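Local coordinates for protein glycoside Hydrolase Family 43_12 (Metagenome, PDB 7JVH) that probably hydrolyses glycosidic bonds in plant cell-wall polysaccharides or their oligosaccharides, as a family 43 glycoside hydrolase of subfamily 12, at residues 56-64 with 75-83; 115-125 with 136-144. All coordinates share one frame; numbering follows the deposited sequence.

Both contacts belong to the family 43 catalytic domain, whose successive four-stranded antiparallel sheets fit a five-bladed beta-propeller, and they meet where Phe80 N lies 3.1 Å from Ile121 O, a probable hydrogen bond. Contact 1 is buried throughout, near the centre of the chain, while contact 2, its centre about 11 Å away from that of contact 1, is mostly buried too but reaches the surface at Phe142. Their chemistry differs accordingly. In 56-64 with 75-83, two side-chain bonds and one backbone bond tie an irregular loop to its partner, whereas 115-125 with 136-144 is chiefly a backbone ladder, finished by an aromatic pair. Each borders bound glycerol, through Asp63 and Ala123 respectively.

Contact 1 (56-64 with 75-83)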
ATOM      1  N   ILE A  56      -7.323   8.773  -4.813  1.00 56.55           N
ATOM      2  CA  ILE A  56      -8.293   7.825  -5.426  1.00 51.92           C
ATOM      3  C   ILE A  56      -8.225   6.483  -4.711  1.00 51.24           C
ATOM      4  O   ILE A  56      -9.171   5.730  -4.833  1.00 57.11           O
ATOM      5  CB  ILE A  56      -8.057   7.693  -6.936  1.00 51.63           C
ATOM      6  CG1 ILE A  56      -6.736   6.993  -7.247  1.00 52.72           C
ATOM      7  CG2 ILE A  56      -8.137   9.058  -7.589  1.00 38.55           C
ATOM      8  CD1 ILE A  56      -6.079   7.492  -8.503  1.00 60.71           C
ATOM      9  N   LEU A  57      -7.085   6.174  -4.106  1.00 57.12           N
ATOM     10  CA  LEU A  57      -6.941   4.991  -3.255  1.00 49.36           C
ATOM     11  C   LEU A  57      -6.524   5.472  -1.885  1.00 48.53           C
ATOM     12  O   LEU A  57      -5.433   5.964  -1.698  1.00 58.67           O
ATOM     13  CB  LEU A  57      -5.917   4.013  -3.808  1.00 49.07           C
ATOM     14  CG  LEU A  57      -6.071   3.488  -5.227  1.00 43.63           C
ATOM     15  CD1 LEU A  57      -4.860   2.647  -5.607  1.00 51.69           C
ATOM     16  CD2 LEU A  57      -7.339   2.673  -5.374  1.00 44.59           C
ATOM     17  N   GLN A  58      -7.441   5.352  -0.929  1.00 50.90           N
ATOM     18  CA  GLN A  58      -7.243   5.750   0.449  1.00 45.21           C
ATOM     19  C   GLN A  58      -6.566   4.599   1.167  1.00 41.45           C
ATOM     20  O   GLN A  58      -6.791   3.434   0.832  1.00 43.74           O
ATOM     21  CB  GLN A  58      -8.597   6.056   1.101  1.00 51.86           C
ATOM     22  CG  GLN A  58      -9.363   7.199   0.463  1.00 47.73           C
ATOM     23  CD  GLN A  58     -10.830   7.220   0.844  1.00 51.98           C
ATOM     24  OE1 GLN A  58     -11.564   6.283   0.558  1.00 52.93           O
ATOM     25  NE2 GLN A  58     -11.263   8.303   1.495  1.00 54.65           N
ATOM     26  N   GLY A  59      -5.763   4.933   2.177  1.00 45.84           N
ATOM     27  CA  GLY A  59      -4.994   3.955   2.938  1.00 56.87           C
ATOM     28  C   GLY A  59      -3.701   3.567   2.224  1.00 55.21           C
ATOM     29  O   GLY A  59      -3.387   4.114   1.155  1.00 54.75           O
ATOM     30  N   CYS A  60      -2.972   2.614   2.806  1.00 45.07           N
ATOM     31  CA  CYS A  60      -1.662   2.210   2.305  1.00 42.16           C
ATOM     32  C   CYS A  60      -1.728   1.644   0.884  1.00 56.68           C
ATOM     33  O   CYS A  60      -2.046   0.461   0.674  1.00 51.88           O
ATOM     34  CB  CYS A  60      -0.981   1.203   3.223  1.00 48.11           C
ATOM     35  SG  CYS A  60       0.775   0.956   2.836  1.00 58.53           S
ATOM     36  N   TYR A  61      -1.444   2.529  -0.084  1.00 42.84           N
ATOM     37  CA  TYR A  61      -1.312   2.178  -1.489  1.00 54.90           C
ATOM     38  C   TYR A  61      -0.203   3.052  -2.060  1.00 54.69           C
ATOM     39  O   TYR A  61      -0.473   3.988  -2.810  1.00 51.11           O
ATOM     40  CB  TYR A  61      -2.617   2.388  -2.244  1.00 55.41           C
ATOM     41  CG  TYR A  61      -3.683   1.401  -1.841  1.00 52.01           C
ATOM     42  CD1 TYR A  61      -3.749   0.144  -2.426  1.00 53.04           C
ATOM     43  CD2 TYR A  61      -4.607   1.714  -0.854  1.00 49.17           C
ATOM     44  CE1 TYR A  61      -4.728  -0.761  -2.056  1.00 54.62           C
ATOM     45  CE2 TYR A  61      -5.598   0.808  -0.484  1.00 49.03           C
ATOM     46  CZ  TYR A  61      -5.657  -0.423  -1.092  1.00 52.35           C
ATOM     47  OH  TYR A  61      -6.627  -1.340  -0.740  1.00 48.76           O
ATOM     48  N   PRO A  62       1.070   2.803  -1.673  1.00 55.58           N
ATOM     49  CA  PRO A  62       2.186   3.657  -2.075  1.00 46.67           C
ATOM     50  C   PRO A  62       2.751   3.325  -3.455  1.00 54.58           C
ATOM     51  O   PRO A  62       2.338   2.352  -4.108  1.00 60.61           O
ATOM     52  CB  PRO A  62       3.228   3.385  -0.974  1.00 57.17           C
ATOM     53  CG  PRO A  62       2.550   2.466   0.029  1.00 34.02           C
ATOM     54  CD  PRO A  62       1.507   1.747  -0.753  1.00 48.69           C
ATOM     55  N   ASP A  63       3.685   4.170  -3.894  1.00 53.15           N
ATOM     56  CA  ASP A  63       4.459   3.952  -5.110  1.00 49.64           C
ATOM     57  C   ASP A  63       3.558   3.514  -6.263  1.00 47.58           C
ATOM     58  O   ASP A  63       3.685   2.410  -6.781  1.00 50.98           O
ATOM     59  CB  ASP A  63       5.546   2.896  -4.843  1.00 46.40           C
ATOM     60  CG  ASP A  63       6.404   3.230  -3.641  1.00 46.79           C
ATOM     61  OD1 ASP A  63       6.949   4.362  -3.571  1.00 36.20           O
ATOM     62  OD2 ASP A  63       6.533   2.348  -2.760  1.00 54.82           O
ATOM     63  N   PRO A  64       2.596   4.354  -6.694  1.00 59.89           N
ATOM     64  CA  PRO A  64       1.626   3.941  -7.707  1.00 44.00           C
ATOM     65  C   PRO A  64       2.258   3.923  -9.085  1.00 59.88           C
ATOM     66  O   PRO A  64       2.990   4.853  -9.448  1.00 56.20           O
ATOM     67  CB  PRO A  64       0.552   5.025  -7.618  1.00 40.46           C
ATOM     68  CG  PRO A  64       1.279   6.235  -7.128  1.00 50.26           C
ATOM     69  CD  PRO A  64       2.369   5.733  -6.220  1.00 63.79           C
ATOM     70  N   LEU A  75      -3.466  -0.280 -12.634  1.00 55.59           N
ATOM     71  CA  LEU A  75      -2.760   0.494 -11.625  1.00 57.35           C
ATOM     72  C   LEU A  75      -2.371  -0.433 -10.490  1.00 51.29           C
ATOM     73  O   LEU A  75      -3.186  -1.237 -10.044  1.00 63.32           O
ATOM     74  CB  LEU A  75      -3.656   1.627 -11.120  1.00 56.75           C
ATOM     75  CG  LEU A  75      -3.266   2.368  -9.836  1.00 58.20           C
ATOM     76  CD1 LEU A  75      -2.214   3.442 -10.077  1.00 38.31           C
ATOM     77  CD2 LEU A  75      -4.540   2.946  -9.201  1.00 52.90           C
ATOM     78  N   VAL A  76      -1.118  -0.318 -10.037  1.00 57.18           N
ATOM     79  CA  VAL A  76      -0.572  -1.181  -8.996  1.00 54.57           C
ATOM     80  C   VAL A  76       0.231  -0.393  -7.961  1.00 53.56           C
ATOM     81  O   VAL A  76       0.636   0.745  -8.218  1.00 58.01           O
ATOM     82  CB  VAL A  76       0.273  -2.311  -9.593  1.00 51.03           C
ATOM     83  CG1 VAL A  76      -0.562  -3.183 -10.521  1.00 40.27           C
ATOM     84  CG2 VAL A  76       1.493  -1.770 -10.328  1.00 56.23           C
ATOM     85  N   ASN A  77       0.444  -1.025  -6.797  1.00 53.44           N
ATOM     86  CA  ASN A  77       1.045  -0.420  -5.613  1.00 45.53           C
ATOM     87  C   ASN A  77       2.007  -1.386  -4.885  1.00 37.32           C
ATOM     88  O   ASN A  77       1.903  -2.614  -5.013  1.00 50.11           O
ATOM     89  CB  ASN A  77      -0.065  -0.006  -4.645  1.00 55.39           C
ATOM     90  CG  ASN A  77      -1.073   0.942  -5.276  1.00 62.36           C
ATOM     91  OD1 ASN A  77      -2.160   0.541  -5.729  1.00 63.87           O
ATOM     92  ND2 ASN A  77      -0.715   2.220  -5.303  1.00 56.66           N
ATOM     93  N   SER A  78       2.944  -0.815  -4.124  1.00 38.48           N
ATOM     94  CA  SER A  78       3.803  -1.562  -3.229  1.00 39.02           C
ATOM     95  C   SER A  78       2.983  -2.059  -2.041  1.00 50.65           C
ATOM     96  O   SER A  78       1.929  -1.512  -1.747  1.00 47.80           O
ATOM     97  CB  SER A  78       4.978  -0.702  -2.750  1.00 42.91           C
ATOM     98  OG  SER A  78       4.562   0.551  -2.273  1.00 39.98           O
ATOM     99  N   SER A  79       3.470  -3.117  -1.376  1.00 57.83           N
ATOM    100  CA  SER A  79       2.740  -3.784  -0.307  1.00 51.10           C
ATOM    101  C   SER A  79       3.580  -4.379   0.817  1.00 53.67           C
ATOM    102  O   SER A  79       3.032  -4.847   1.824  1.00 48.10           O
ATOM    103  CB  SER A  79       1.830  -4.869  -0.893  1.00 49.03           C
ATOM    104  OG  SER A  79       2.527  -5.725  -1.773  1.00 56.79           O
ATOM    105  N   PHE A  80       4.904  -4.413   0.640  1.00 57.71           N
ATOM    106  CA  PHE A  80       5.839  -4.790   1.701  1.00 50.19           C
ATOM    107  C   PHE A  80       5.575  -6.237   2.177  1.00 49.48           C
ATOM    108  O   PHE A  80       5.619  -7.149   1.351  1.00 53.64           O
ATOM    109  CB  PHE A  80       5.853  -3.656   2.749  1.00 51.78           C
ATOM    110  CG  PHE A  80       6.153  -2.330   2.118  1.00 65.87           C
ATOM    111  CD1 PHE A  80       7.461  -1.946   1.887  1.00 56.78           C
ATOM    112  CD2 PHE A  80       5.141  -1.521   1.651  1.00 67.90           C
ATOM    113  CE1 PHE A  80       7.755  -0.756   1.256  1.00 57.14           C
ATOM    114  CE2 PHE A  80       5.449  -0.323   0.998  1.00 68.04           C
ATOM    115  CZ  PHE A  80       6.755   0.046   0.803  1.00 52.97           C
ATOM    116  N   ALA A  81       5.274  -6.455   3.458  1.00 38.49           N
ATOM    117  CA  ALA A  81       5.097  -7.821   3.987  1.00 47.73           C
ATOM    118  C   ALA A  81       3.688  -8.416   3.927  1.00 52.36           C
ATOM    119  O   ALA A  81       3.443  -9.509   4.440  1.00 51.90           O
ATOM    120  CB  ALA A  81       5.639  -7.900   5.411  1.00 48.05           C
HETATM  121  N   MSE A  82       2.750  -7.692   3.313  1.00 58.55           N
HETATM  122  CA  MSE A  82       1.366  -8.141   3.238  1.00 49.48           C
HETATM  123  C   MSE A  82       1.260  -9.196   2.143  1.00 52.40           C
HETATM  124  O   MSE A  82       2.023  -9.164   1.176  1.00 62.47           O
HETATM  125  CB  MSE A  82       0.433  -6.956   2.964  1.00 39.14           C
HETATM  126  CG  MSE A  82       0.465  -5.869   4.032  1.00 56.52           C
HETATM  127 SE   MSE A  82      -0.681  -4.347   3.484  1.00 61.06          SE
HETATM  128  CE  MSE A  82      -0.530  -2.824   4.721  1.00 33.20           C
ATOM    129  N   PHE A  83       0.336 -10.147   2.317  1.00 50.49           N
ATOM    130  CA  PHE A  83       0.093 -11.178   1.319  1.00 49.43           C
ATOM    131  C   PHE A  83      -1.405 -11.389   1.116  1.00 61.04           C
ATOM    132  O   PHE A  83      -2.148 -11.521   2.087  1.00 76.10           O
ATOM    133  CB  PHE A  83       0.748 -12.501   1.698  1.00 49.26           C
ATOM    134  CG  PHE A  83       0.690 -13.522   0.605  1.00 49.29           C
ATOM    135  CD1 PHE A  83       1.678 -13.560  -0.378  1.00 49.91           C
ATOM    136  CD2 PHE A  83      -0.369 -14.405   0.518  1.00 40.75           C
ATOM    137  CE1 PHE A  83       1.607 -14.500  -1.397  1.00 60.12           C
ATOM    138  CE2 PHE A  83      -0.444 -15.332  -0.502  1.00 40.09           C
ATOM    139  CZ  PHE A  83       0.545 -15.390  -1.452  1.00 58.06           C
TER
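Beside a glycerol, probably from the crystallisation liquor, that may mark a pocket, the Tyr-Pro-Asp-Pro loop holds Asp63 against Ser78. Ser78 OG gives its proton to Asp63 OD2 at 2.7 Å, meeting the anti side of the carboxylate 26° out of its plane. The serine thus acts from the second shell to fix an oxygen that also bonds the glycerol. One residue back, Pro62 O takes two donors from opposite faces of its carbonyl plane: Ser78 N at 3.2 Å and Asn77 ND2 at 3.3 Å. Asn77 CG lies beside its own backbone N (chi1 -57°), which turns the amide toward the Pro62 carbonyl, the acceptor in the amide plane. ND2 also bonds Thr336 OG1, so the amide's rotation is set. Replacing Asn77 by an alanine removes ND2, which is likely to cost Pro62 O one of these donors and Thr336 OG1 its amide partner, leaving the loop less firmly tied. The amide stands steeply to the Tyr61 ring, planes 71° apart, with Asn77 CG at the ring edge, in its plane. Leu57 CD1 meets Leu75 CD2 tip to tip at 3.6 Å, Pro64 CB touches Leu75 CD1, and Pro62 CG reaches the edge of the Phe80 ring at CE2. A loop tied thus to the end of strand 72-76 and the residues after it fits the pocket side of a family 43 five-bladed beta-propeller.

Contact 2 (115-125 with 136-144); sequences CGISAGIYAPA and YMITTEFCA
Ile138 pairs with Ala125 at the regular end of the ladder: Ala125 N reaches Ile138 O at 3.0 Å, and Ile138 N returns an almost straight bond to Ala125 O, 176° at the hydrogen. Their side chains share a face, Ile138 CG2 lying against Ala125 CB. At Thr139 the side chain faces 115-125, while the backbone is bonded to Met150 on the next strand. With chi1 at -172°, OG1 swings away from its own backbone N and toward the neighbouring strand, where it lies 3.0 Å from Tyr122 O and 3.2 Å from Ala123 O; which of the two takes the proton is not settled. This is where strands 120-129 and 134-142, the hairpin that begins a propeller blade, slip by one residue, and in the break Ala123 N bonds a glycerol instead of the neighbouring strand. Thr140 O then receives Tyr122 N at 3.0 Å, nearly along the C=O axis, while the Thr140 hydroxyl is hydrogen-bonded to Asn149 OD1. Glu141 lays its chain obliquely across Ile121 CD1. Phe142 and Gly120 exchange both backbone bonds, and the phenyl edge stands over the Tyr122 face in a T-shaped stack, planes at 81° and centroids 4.9 Å apart. Tyr122 is steadied in turn by its OH on Ser118 O, 2.7 Å in the carbonyl plane. Last, Cys143 CB packs on Cys115 SG; the two SG atoms, 3.9 Å apart, form no disulfide.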
ATOM      1  N   CYS A 115       9.653 -11.954   6.598  1.00 60.95           N
ATOM      2  CA  CYS A 115       9.898 -10.644   6.018  1.00 44.45           C
ATOM      3  C   CYS A 115       9.786  -9.541   7.063  1.00 42.91           C
ATOM      4  O   CYS A 115       8.853  -9.531   7.866  1.00 50.75           O
ATOM      5  CB  CYS A 115       8.873 -10.410   4.919  1.00 52.70           C
ATOM      6  SG  CYS A 115       9.113  -8.952   3.864  1.00 64.71           S
ATOM      7  N   GLY A 116      10.737  -8.604   7.043  1.00 38.05           N
ATOM      8  CA  GLY A 116      10.669  -7.408   7.847  1.00 37.50           C
ATOM      9  C   GLY A 116       9.520  -6.503   7.385  1.00 58.56           C
ATOM     10  O   GLY A 116       9.225  -6.384   6.171  1.00 54.00           O
ATOM     11  N   ILE A 117       8.885  -5.847   8.365  1.00 48.60           N
ATOM     12  CA  ILE A 117       7.708  -5.024   8.158  1.00 46.48           C
ATOM     13  C   ILE A 117       7.925  -3.945   7.097  1.00 55.55           C
ATOM     14  O   ILE A 117       6.992  -3.611   6.365  1.00 61.00           O
ATOM     15  CB  ILE A 117       7.254  -4.378   9.481  1.00 41.85           C
ATOM     16  CG1 ILE A 117       5.820  -3.888   9.375  1.00 45.93           C
ATOM     17  CG2 ILE A 117       8.203  -3.263   9.905  1.00 41.15           C
ATOM     18  CD1 ILE A 117       4.792  -4.996   9.311  1.00 42.21           C
ATOM     19  N   SER A 118       9.157  -3.425   7.000  1.00 53.29           N
ATOM     20  CA  SER A 118       9.534  -2.424   6.023  1.00 43.59           C
ATOM     21  C   SER A 118      10.483  -2.971   4.950  1.00 51.84           C
ATOM     22  O   SER A 118      11.340  -2.251   4.427  1.00 59.22           O
ATOM     23  CB  SER A 118      10.142  -1.228   6.746  1.00 49.08           C
ATOM     24  OG  SER A 118      11.402  -1.537   7.275  1.00 58.01           O
ATOM     25  N   ALA A 119      10.315  -4.260   4.641  1.00 57.76           N
ATOM     26  CA  ALA A 119      11.035  -4.932   3.565  1.00 57.32           C
ATOM     27  C   ALA A 119       9.985  -5.426   2.552  1.00 43.01           C
ATOM     28  O   ALA A 119       9.021  -4.734   2.299  1.00 51.14           O
ATOM     29  CB  ALA A 119      11.885  -6.077   4.137  1.00 38.34           C
ATOM     30  N   GLY A 120      10.181  -6.627   1.990  1.00 48.01           N
ATOM     31  CA  GLY A 120       9.231  -7.231   1.080  1.00 48.11           C
ATOM     32  C   GLY A 120       9.166  -6.477  -0.244  1.00 56.47           C
ATOM     33  O   GLY A 120      10.198  -6.110  -0.825  1.00 59.66           O
ATOM     34  N   ILE A 121       7.937  -6.230  -0.712  1.00 62.15           N
ATOM     35  CA  ILE A 121       7.692  -5.657  -2.040  1.00 54.51           C
ATOM     36  C   ILE A 121       7.771  -4.129  -2.032  1.00 55.29           C
ATOM     37  O   ILE A 121       6.895  -3.448  -1.508  1.00 51.10           O
ATOM     38  CB  ILE A 121       6.324  -6.086  -2.580  1.00 45.66           C
ATOM     39  CG1 ILE A 121       6.216  -7.611  -2.660  1.00 38.61           C
ATOM     40  CG2 ILE A 121       6.085  -5.458  -3.943  1.00 53.42           C
ATOM     41  CD1 ILE A 121       7.221  -8.279  -3.563  1.00 53.53           C
ATOM     42  N   TYR A 122       8.840  -3.603  -2.642  1.00 56.00           N
ATOM     43  CA  TYR A 122       9.052  -2.160  -2.796  1.00 48.20           C
ATOM     44  C   TYR A 122       8.289  -1.630  -4.045  1.00 53.13           C
ATOM     45  O   TYR A 122       7.424  -2.319  -4.603  1.00 42.47           O
ATOM     46  CB  TYR A 122      10.557  -1.855  -2.835  1.00 44.00           C
ATOM     47  CG  TYR A 122      11.188  -1.731  -1.453  1.00 54.62           C
ATOM     48  CD1 TYR A 122      10.731  -2.500  -0.365  1.00 58.48           C
ATOM     49  CD2 TYR A 122      12.245  -0.857  -1.228  1.00 53.29           C
ATOM     50  CE1 TYR A 122      11.312  -2.386   0.893  1.00 47.39           C
ATOM     51  CE2 TYR A 122      12.803  -0.727   0.043  1.00 54.05           C
ATOM     52  CZ  TYR A 122      12.333  -1.499   1.098  1.00 55.34           C
ATOM     53  OH  TYR A 122      12.884  -1.347   2.342  1.00 60.63           O
ATOM     54  N   ALA A 123       8.590  -0.390  -4.446  1.00 51.14           N
ATOM     55  CA  ALA A 123       7.913   0.275  -5.561  1.00 50.85           C
ATOM     56  C   ALA A 123       7.697  -0.635  -6.763  1.00 38.78           C
ATOM     57  O   ALA A 123       8.643  -1.187  -7.312  1.00 57.09           O
ATOM     58  CB  ALA A 123       8.683   1.506  -5.986  1.00 38.28           C
ATOM     59  N   PRO A 124       6.438  -0.859  -7.183  1.00 56.05           N
ATOM     60  CA  PRO A 124       6.148  -1.577  -8.419  1.00 52.79           C
ATOM     61  C   PRO A 124       6.181  -0.661  -9.644  1.00 56.84           C
ATOM     62  O   PRO A 124       5.937   0.544  -9.511  1.00 54.78           O
ATOM     63  CB  PRO A 124       4.717  -2.058  -8.176  1.00 46.40           C
ATOM     64  CG  PRO A 124       4.111  -0.993  -7.355  1.00 51.26           C
ATOM     65  CD  PRO A 124       5.211  -0.480  -6.458  1.00 57.86           C
ATOM     66  N   ALA A 125       6.504  -1.234 -10.808  1.00 51.73           N
ATOM     67  CA  ALA A 125       6.308  -0.591 -12.106  1.00 53.95           C
ATOM     68  C   ALA A 125       5.638  -1.564 -13.081  1.00 54.85           C
ATOM     69  O   ALA A 125       6.233  -2.566 -13.468  1.00 63.35           O
ATOM     70  CB  ALA A 125       7.629  -0.084 -12.660  1.00 48.84           C
ATOM     71  N   TYR A 136       3.981  -6.613 -17.981  1.00 70.21           N
ATOM     72  CA  TYR A 136       5.176  -6.743 -17.148  1.00 68.54           C
ATOM     73  C   TYR A 136       4.919  -6.056 -15.807  1.00 71.43           C
ATOM     74  O   TYR A 136       4.514  -4.896 -15.767  1.00 78.29           O
ATOM     75  CB  TYR A 136       6.360  -6.061 -17.834  1.00 62.05           C
ATOM     76  CG  TYR A 136       6.878  -6.771 -19.061  1.00 64.83           C
ATOM     77  CD1 TYR A 136       6.361  -6.499 -20.331  1.00 69.63           C
ATOM     78  CD2 TYR A 136       7.905  -7.699 -18.956  1.00 65.27           C
ATOM     79  CE1 TYR A 136       6.841  -7.151 -21.449  1.00 78.36           C
ATOM     80  CE2 TYR A 136       8.407  -8.355 -20.077  1.00 64.69           C
ATOM     81  CZ  TYR A 136       7.868  -8.080 -21.323  1.00 71.72           C
ATOM     82  OH  TYR A 136       8.344  -8.711 -22.443  1.00 70.59           O
HETATM   83  N   MSE A 137       5.138  -6.787 -14.713  1.00 56.81           N
HETATM   84  CA  MSE A 137       5.174  -6.194 -13.385  1.00 62.33           C
HETATM   85  C   MSE A 137       6.577  -6.399 -12.817  1.00 72.25           C
HETATM   86  O   MSE A 137       6.966  -7.527 -12.515  1.00 85.15           O
HETATM   87  CB  MSE A 137       4.104  -6.834 -12.492  1.00 56.40           C
HETATM   88  CG  MSE A 137       3.710  -5.991 -11.298  1.00 60.37           C
HETATM   89 SE   MSE A 137       5.131  -5.888  -9.966  1.00 65.96          SE
HETATM   90  CE  MSE A 137       5.693  -4.080 -10.187  1.00 60.93           C
ATOM     91  N   ILE A 138       7.332  -5.302 -12.695  1.00 58.07           N
ATOM     92  CA  ILE A 138       8.713  -5.356 -12.242  1.00 66.49           C
ATOM     93  C   ILE A 138       8.903  -4.587 -10.920  1.00 65.28           C
ATOM     94  O   ILE A 138       8.464  -3.452 -10.778  1.00 66.90           O
ATOM     95  CB  ILE A 138       9.676  -4.830 -13.338  1.00 57.05           C
ATOM     96  CG1 ILE A 138      11.128  -5.129 -12.975  1.00 57.08           C
ATOM     97  CG2 ILE A 138       9.496  -3.340 -13.571  1.00 50.39           C
ATOM     98  CD1 ILE A 138      12.109  -4.763 -14.080  1.00 68.95           C
ATOM     99  N   THR A 139       9.609  -5.215  -9.974  1.00 65.71           N
ATOM    100  CA  THR A 139       9.792  -4.683  -8.626  1.00 66.31           C
ATOM    101  C   THR A 139      11.034  -5.257  -7.927  1.00 57.70           C
ATOM    102  O   THR A 139      11.742  -6.093  -8.490  1.00 53.28           O
ATOM    103  CB  THR A 139       8.535  -4.982  -7.786  1.00 55.01           C
ATOM    104  OG1 THR A 139       8.622  -4.308  -6.530  1.00 67.00           O
ATOM    105  CG2 THR A 139       8.366  -6.463  -7.562  1.00 48.33           C
ATOM    106  N   THR A 140      11.281  -4.787  -6.699  1.00 49.60           N
ATOM    107  CA  THR A 140      12.297  -5.346  -5.812  1.00 61.46           C
ATOM    108  C   THR A 140      11.592  -6.078  -4.667  1.00 64.66           C
ATOM    109  O   THR A 140      10.732  -5.513  -3.977  1.00 59.60           O
ATOM    110  CB  THR A 140      13.203  -4.259  -5.220  1.00 58.18           C
ATOM    111  OG1 THR A 140      13.632  -3.368  -6.253  1.00 63.06           O
ATOM    112  CG2 THR A 140      14.442  -4.861  -4.600  1.00 60.05           C
ATOM    113  N   GLU A 141      11.952  -7.348  -4.488  1.00 57.55           N
ATOM    114  CA  GLU A 141      11.351  -8.215  -3.485  1.00 53.83           C
ATOM    115  C   GLU A 141      12.416  -8.570  -2.439  1.00 54.60           C
ATOM    116  O   GLU A 141      13.150  -9.516  -2.618  1.00 54.00           O
ATOM    117  CB  GLU A 141      10.769  -9.475  -4.152  1.00 52.02           C
ATOM    118  CG  GLU A 141      10.324 -10.581  -3.186  1.00 54.14           C
ATOM    119  CD  GLU A 141       9.428 -11.608  -3.828  1.00 55.15           C
ATOM    120  OE1 GLU A 141       8.221 -11.401  -3.836  1.00 58.29           O
ATOM    121  OE2 GLU A 141       9.928 -12.628  -4.324  1.00 61.64           O
ATOM    122  N   PHE A 142      12.472  -7.774  -1.363  1.00 49.10           N
ATOM    123  CA  PHE A 142      13.396  -7.940  -0.250  1.00 44.15           C
ATOM    124  C   PHE A 142      12.849  -8.947   0.736  1.00 49.81           C
ATOM    125  O   PHE A 142      12.573  -8.620   1.880  1.00 56.22           O
ATOM    126  CB  PHE A 142      13.664  -6.600   0.455  1.00 50.92           C
ATOM    127  CG  PHE A 142      14.535  -5.655  -0.334  1.00 53.46           C
ATOM    128  CD1 PHE A 142      15.805  -6.061  -0.791  1.00 58.68           C
ATOM    129  CD2 PHE A 142      14.120  -4.361  -0.616  1.00 43.31           C
ATOM    130  CE1 PHE A 142      16.615  -5.191  -1.499  1.00 42.83           C
ATOM    131  CE2 PHE A 142      14.950  -3.485  -1.329  1.00 53.06           C
ATOM    132  CZ  PHE A 142      16.193  -3.902  -1.759  1.00 42.16           C
ATOM    133  N   CYS A 143      12.669 -10.176   0.250  1.00 53.17           N
ATOM    134  CA  CYS A 143      12.296 -11.352   1.025  1.00 54.71           C
ATOM    135  C   CYS A 143      12.285 -12.514   0.030  1.00 56.88           C
ATOM    136  O   CYS A 143      12.531 -12.302  -1.151  1.00 55.69           O
ATOM    137  CB  CYS A 143      10.947 -11.170   1.753  1.00 42.50           C
ATOM    138  SG  CYS A 143       9.433 -11.335   0.757  1.00 71.52           S
ATOM    139  N   ALA A 144      12.019 -13.733   0.516  1.00 49.64           N
ATOM    140  CA  ALA A 144      11.957 -14.924  -0.335  1.00 55.82           C
ATOM    141  C   ALA A 144      10.757 -14.851  -1.284  1.00 54.27           C
ATOM    142  O   ALA A 144       9.773 -14.180  -0.973  1.00 55.36           O
ATOM    143  CB  ALA A 144      11.892 -16.168   0.540  1.00 51.60           C
TER